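PDB 5TVL: foldase protein PrsA from Streptococcus pneumoniae, which probably helps secreted proteins to fold outside the cell after translocation, acting as a membrane-attached peptidyl-prolyl cis-trans isomerase. Local coordinates for residues D114-D119 with E228-V233; K97-A102 with S242-S247. All coordinates share one frame; numbering follows the deposited sequence.

Contact 1: D114-D119 with E228-V233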
loop_
_atom_site.group_PDB
_atom_site.type_symbol
_atom_site.label_atom_id
_atom_site.label_comp_id
_atom_site.label_asym_id
_atom_site.label_seq_id
_atom_site.Cartn_x
_atom_site.Cartn_y
_atom_site.Cartn_z
ATOM N N ASP A 114 7.651 -20.029 -1.506
ATOM C CA ASP A 114 6.525 -20.800 -0.960
ATOM C C ASP A 114 5.173 -20.167 -1.316
ATOM O O ASP A 114 4.271 -20.853 -1.801
ATOM C CB ASP A 114 6.662 -20.928 0.566
ATOM C CG ASP A 114 5.637 -21.874 1.178
ATOM O OD1 ASP A 114 5.608 -23.059 0.783
ATOM O OD2 ASP A 114 4.871 -21.435 2.063
ATOM N N GLU A 115 5.053 -18.861 -1.080
ATOM C CA GLU A 115 3.795 -18.125 -1.277
ATOM C C GLU A 115 3.477 -17.809 -2.747
ATOM O O GLU A 115 2.315 -17.572 -3.091
ATOM C CB GLU A 115 3.811 -16.826 -0.457
ATOM C CG GLU A 115 3.866 -17.049 1.052
ATOM C CD GLU A 115 4.063 -15.767 1.846
ATOM O OE1 GLU A 115 3.545 -14.707 1.430
ATOM O OE2 GLU A 115 4.731 -15.828 2.902
ATOM N N TYR A 116 4.504 -17.802 -3.599
ATOM C CA TYR A 116 4.345 -17.482 -5.023
ATOM C C TYR A 116 3.652 -18.606 -5.793
ATOM O O TYR A 116 3.942 -19.780 -5.579
ATOM C CB TYR A 116 5.711 -17.186 -5.649
ATOM C CG TYR A 116 5.700 -16.929 -7.144
ATOM C CD1 TYR A 116 5.403 -15.667 -7.656
ATOM C CD2 TYR A 116 6.008 -17.949 -8.046
ATOM C CE1 TYR A 116 5.405 -15.430 -9.026
ATOM C CE2 TYR A 116 6.011 -17.723 -9.412
ATOM C CZ TYR A 116 5.709 -16.466 -9.899
ATOM O OH TYR A 116 5.715 -16.251 -11.255
ATOM N N THR A 117 2.753 -18.215 -6.697
ATOM C CA THR A 117 2.049 -19.123 -7.603
ATOM C C THR A 117 2.401 -18.689 -9.031
ATOM O O THR A 117 2.284 -17.504 -9.353
ATOM C CB THR A 117 0.522 -19.045 -7.400
ATOM O OG1 THR A 117 0.219 -19.091 -6.002
ATOM C CG2 THR A 117 -0.193 -20.189 -8.102
ATOM N N PRO A 118 2.830 -19.636 -9.894
ATOM C CA PRO A 118 3.345 -19.263 -11.218
ATOM C C PRO A 118 2.268 -18.800 -12.201
ATOM O O PRO A 118 1.077 -18.815 -11.873
ATOM C CB PRO A 118 4.000 -20.557 -11.703
ATOM C CG PRO A 118 3.169 -21.626 -11.086
ATOM C CD PRO A 118 2.794 -21.103 -9.726
ATOM N N ASP A 119 2.702 -18.388 -13.393
ATOM C CA ASP A 119 1.798 -17.849 -14.415
ATOM C C ASP A 119 0.655 -18.809 -14.737
ATOM O O ASP A 119 0.881 -19.991 -14.981
ATOM C CB ASP A 119 2.554 -17.489 -15.713
ATOM C CG ASP A 119 3.141 -16.078 -15.691
ATOM O OD1 ASP A 119 2.418 -15.125 -15.330
ATOM O OD2 ASP A 119 4.324 -15.916 -16.057
ATOM N N GLU A 228 14.127 -14.284 -10.294
ATOM C CA GLU A 228 14.007 -12.882 -10.712
ATOM C C GLU A 228 12.655 -12.259 -10.362
ATOM O O GLU A 228 12.603 -11.118 -9.892
ATOM C CB GLU A 228 14.282 -12.739 -12.216
ATOM C CG GLU A 228 15.718 -13.057 -12.615
ATOM C CD GLU A 228 16.722 -12.072 -12.038
ATOM O OE1 GLU A 228 16.598 -10.859 -12.313
ATOM O OE2 GLU A 228 17.634 -12.511 -11.305
ATOM N N LYS A 229 11.571 -12.998 -10.597
ATOM C CA LYS A 229 10.228 -12.539 -10.220
ATOM C C LYS A 229 10.068 -12.432 -8.698
ATOM O O LYS A 229 9.389 -11.524 -8.210
ATOM C CB LYS A 229 9.144 -13.446 -10.807
ATOM C CG LYS A 229 8.989 -13.326 -12.315
ATOM C CD LYS A 229 7.787 -14.121 -12.808
ATOM C CE LYS A 229 7.403 -13.776 -14.242
ATOM N NZ LYS A 229 8.352 -14.332 -15.244
ATOM N N LEU A 230 10.697 -13.348 -7.961
ATOM C CA LEU A 230 10.707 -13.294 -6.494
ATOM C C LEU A 230 11.590 -12.164 -5.963
ATOM O O LEU A 230 11.282 -11.568 -4.933
ATOM C CB LEU A 230 11.167 -14.629 -5.902
ATOM C CG LEU A 230 10.282 -15.837 -6.217
ATOM C CD1 LEU A 230 10.952 -17.116 -5.734
ATOM C CD2 LEU A 230 8.895 -15.684 -5.610
ATOM N N LYS A 231 12.690 -11.885 -6.660
ATOM C CA LYS A 231 13.573 -10.767 -6.322
ATOM C C LYS A 231 12.849 -9.420 -6.444
ATOM O O LYS A 231 12.973 -8.583 -5.553
ATOM C CB LYS A 231 14.831 -10.790 -7.205
ATOM C CG LYS A 231 15.887 -9.746 -6.867
ATOM C CD LYS A 231 17.215 -10.088 -7.528
ATOM C CE LYS A 231 18.211 -8.941 -7.476
ATOM N NZ LYS A 231 18.053 -8.019 -8.635
ATOM N N THR A 232 12.088 -9.226 -7.524
ATOM C CA THR A 232 11.392 -7.949 -7.766
ATOM C C THR A 232 10.279 -7.658 -6.752
ATOM O O THR A 232 10.117 -6.507 -6.338
ATOM C CB THR A 232 10.792 -7.860 -9.189
ATOM O OG1 THR A 232 9.937 -8.983 -9.429
ATOM C CG2 THR A 232 11.891 -7.815 -10.243
ATOM N N VAL A 233 9.523 -8.685 -6.365
ATOM C CA VAL A 233 8.416 -8.509 -5.402
ATOM C C VAL A 233 8.903 -8.204 -3.981
ATOM O O VAL A 233 8.247 -7.454 -3.255
ATOM C CB VAL A 233 7.414 -9.698 -5.377
ATOM C CG1 VAL A 233 6.780 -9.894 -6.751
ATOM C CG2 VAL A 233 8.046 -10.994 -4.873
#

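Contact 2: K97-A102 with S242-S247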
loop_
_atom_site.group_PDB
_atom_site.type_symbol
_atom_site.label_atom_id
_atom_site.label_comp_id
_atom_site.label_asym_id
_atom_site.label_seq_id
_atom_site.Cartn_x
_atom_site.Cartn_y
_atom_site.Cartn_z
ATOM N N LYS A 97 17.042 0.474 -3.165
ATOM C CA LYS A 97 17.131 -0.781 -3.926
ATOM C C LYS A 97 18.429 -1.548 -3.636
ATOM O O LYS A 97 18.403 -2.771 -3.560
ATOM C CB LYS A 97 17.000 -0.513 -5.431
ATOM C CG LYS A 97 16.773 -1.747 -6.298
ATOM C CD LYS A 97 16.751 -1.369 -7.774
ATOM C CE LYS A 97 16.659 -2.577 -8.694
ATOM N NZ LYS A 97 15.274 -3.101 -8.817
ATOM N N LYS A 98 19.547 -0.836 -3.475
ATOM C CA LYS A 98 20.847 -1.470 -3.171
ATOM C C LYS A 98 20.874 -2.169 -1.815
ATOM O O LYS A 98 21.354 -3.304 -1.712
ATOM C CB LYS A 98 21.992 -0.449 -3.196
ATOM C CG LYS A 98 22.367 0.049 -4.575
ATOM C CD LYS A 98 23.715 0.745 -4.540
ATOM C CE LYS A 98 24.078 1.337 -5.892
ATOM N NZ LYS A 98 25.399 2.026 -5.860
ATOM N N VAL A 99 20.383 -1.484 -0.782
ATOM C CA VAL A 99 20.396 -2.027 0.583
ATOM C C VAL A 99 19.385 -3.175 0.709
ATOM O O VAL A 99 19.652 -4.163 1.399
ATOM C CB VAL A 99 20.156 -0.929 1.654
ATOM C CG1 VAL A 99 20.111 -1.529 3.058
ATOM C CG2 VAL A 99 21.247 0.134 1.581
ATOM N N ALA A 100 18.241 -3.050 0.032
ATOM C CA ALA A 100 17.250 -4.130 -0.030
ATOM C C ALA A 100 17.823 -5.377 -0.706
ATOM O O ALA A 100 17.625 -6.485 -0.218
ATOM C CB ALA A 100 15.996 -3.663 -0.756
ATOM N N GLU A 101 18.524 -5.181 -1.824
ATOM C CA GLU A 101 19.270 -6.255 -2.500
ATOM C C GLU A 101 20.355 -6.865 -1.601
ATOM O O GLU A 101 20.511 -8.085 -1.558
ATOM C CB GLU A 101 19.914 -5.750 -3.801
ATOM C CG GLU A 101 18.960 -5.661 -4.981
ATOM C CD GLU A 101 19.636 -5.181 -6.255
ATOM O OE1 GLU A 101 20.292 -4.116 -6.229
ATOM O OE2 GLU A 101 19.503 -5.867 -7.290
ATOM N N ALA A 102 21.096 -6.005 -0.900
ATOM C CA ALA A 102 22.159 -6.434 0.021
ATOM C C ALA A 102 21.646 -7.183 1.256
ATOM O O ALA A 102 22.361 -8.019 1.805
ATOM C CB ALA A 102 22.993 -5.235 0.453
ATOM N N SER A 242 7.648 2.984 3.905
ATOM C CA SER A 242 8.100 4.305 4.343
ATOM C C SER A 242 9.097 4.239 5.493
ATOM O O SER A 242 10.017 5.048 5.554
ATOM C CB SER A 242 6.909 5.170 4.749
ATOM O OG SER A 242 7.337 6.443 5.201
ATOM N N THR A 243 8.904 3.283 6.399
ATOM C CA THR A 243 9.814 3.080 7.528
ATOM C C THR A 243 11.213 2.691 7.052
ATOM O O THR A 243 12.212 3.164 7.603
ATOM C CB THR A 243 9.287 1.985 8.480
ATOM O OG1 THR A 243 7.938 2.285 8.857
ATOM C CG2 THR A 243 10.148 1.890 9.737
ATOM N N PHE A 244 11.271 1.830 6.034
ATOM C CA PHE A 244 12.537 1.379 5.453
ATOM C C PHE A 244 13.282 2.519 4.756
ATOM O O PHE A 244 14.471 2.714 4.992
ATOM C CB PHE A 244 12.305 0.221 4.473
ATOM C CG PHE A 244 13.570 -0.477 4.058
ATOM C CD1 PHE A 244 14.320 -1.190 4.992
ATOM C CD2 PHE A 244 14.019 -0.426 2.740
ATOM C CE1 PHE A 244 15.490 -1.835 4.624
ATOM C CE2 PHE A 244 15.191 -1.069 2.368
ATOM C CZ PHE A 244 15.926 -1.775 3.310
ATOM N N VAL A 245 12.569 3.276 3.923
ATOM C CA VAL A 245 13.153 4.400 3.169
ATOM C C VAL A 245 13.725 5.441 4.137
ATOM O O VAL A 245 14.847 5.917 3.946
ATOM C CB VAL A 245 12.114 5.059 2.214
ATOM C CG1 VAL A 245 12.658 6.338 1.581
ATOM C CG2 VAL A 245 11.690 4.086 1.118
ATOM N N GLN A 246 12.946 5.771 5.168
ATOM C CA GLN A 246 13.367 6.699 6.226
ATOM C C GLN A 246 14.624 6.231 6.956
ATOM O O GLN A 246 15.481 7.052 7.291
ATOM C CB GLN A 246 12.238 6.912 7.246
ATOM C CG GLN A 246 11.057 7.718 6.719
ATOM C CD GLN A 246 11.333 9.207 6.650
ATOM O OE1 GLN A 246 11.730 9.818 7.642
ATOM N NE2 GLN A 246 11.112 9.805 5.480
ATOM N N SER A 247 14.728 4.923 7.206
ATOM C CA SER A 247 15.910 4.356 7.870
ATOM C C SER A 247 17.164 4.489 6.995
ATOM O O SER A 247 18.235 4.811 7.508
ATOM C CB SER A 247 15.682 2.894 8.292
ATOM O OG SER A 247 15.749 2.004 7.188
#

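Contact 1: D114-D119 with E228-V233
Tyr116 lies against one flank of helix 227-239 and meets Leu230 and Lys229 at different points along its side chain. At its root, CB of Tyr116 is 3.5 Å from CD2 of Leu230, and the same methyl also reaches the near part of the ring, 3.8 Å from Tyr116 CG. At the far end, Tyr116 OH is 3.4 Å from Lys229 CD, a contact with the aliphatic part of the lysine. With chi1 at 176°, the tyrosine CG lies anti to the backbone N, which swings the ring toward the helix, with CB near Leu230 and the hydroxyl near Lys229. Tyr116 is the first residue to leave helical geometry after helix 106-115, and it leads into strand 120-127 of the PpiC-type (parvulin) isomerase domain; the contact thus joins the entry of that domain to a helix that follows it in the chain. The tyrosine hydroxyl also makes a weak hydrogen bond to Asp170, and its ring meets that of Tyr226. Leu230 in turn packs on Ala112 and Phe113 of helix 106-115. Farther out, Lys229 NZ stays 4.4 Å from Asp119 OD2, too long for a salt bridge, although the opposite charges probably attract weakly.

Contact 2: K97-A102 with S242-S247
This is a small, buried, apolar helix-to-helix contact, in which one aromatic ring from the start of helix 242-255 reaches the C-terminal part of helix 79-102. The backbones stay well apart: the nearest CA atoms, those of Ala100 and Phe244, are 9.1 Å from each other, and the Phe244 side chain spans the interval. Its chi1 of -168° sets CG anti to the backbone N, and the ring extends toward helix 79-102 with its outer carbons leading. Phe244 CE2 comes 4.1 Å from Ala100 CB, while the neighbouring carbon, Phe244 CZ, lies 4.2 Å from Val99 CG1. Both methyls approach the ring obliquely. On Val99 it is the branch anti to the backbone N that makes the contact, and its side chain runs at a slant to that of the phenylalanine.

Neighbouring parts of the helical region add to the surroundings of the ring. Val96 of helix 79-102 and Glu103 just beyond it also touch Phe244, and Lys238 of helix 227-239 makes a cation-pi interaction with the ring. Across the subunit interface, Thr243 of the second subunit packs on Phe244, so the residue takes part in a contact between subunits as well as in the fold of its own chain.

One turn on, Ser247 OG donates a 2.6 Å hydrogen bond to the backbone O of Phe244, in addition to the regular helical bonding. No hydrogen bond or charge pair links the two segments themselves; their mutual contact therefore rests on van der Waals and hydrophobic packing, with little directional constraint on how the ring meets the two methyls.

How the contacts relate
The centres of the two contacts are about 20 Å apart, and contact 1 is nested along the chain inside the loop closed by contact 2. Helices 79-102 and 106-115 follow each other on one side, helices 227-239 and 242-255 on the other, and the isomerase domain is inserted between these pairs. Contact 1 lies at the root of that domain, contact 2 closer to the centre of the chain, in the helical region. A salt bridge joins them directly: Lys231 NZ is 2.9 Å from Glu101 OE2. The chain leading into the isomerase domain and the helices after it thus touch at two places, connecting that domain to the helical body.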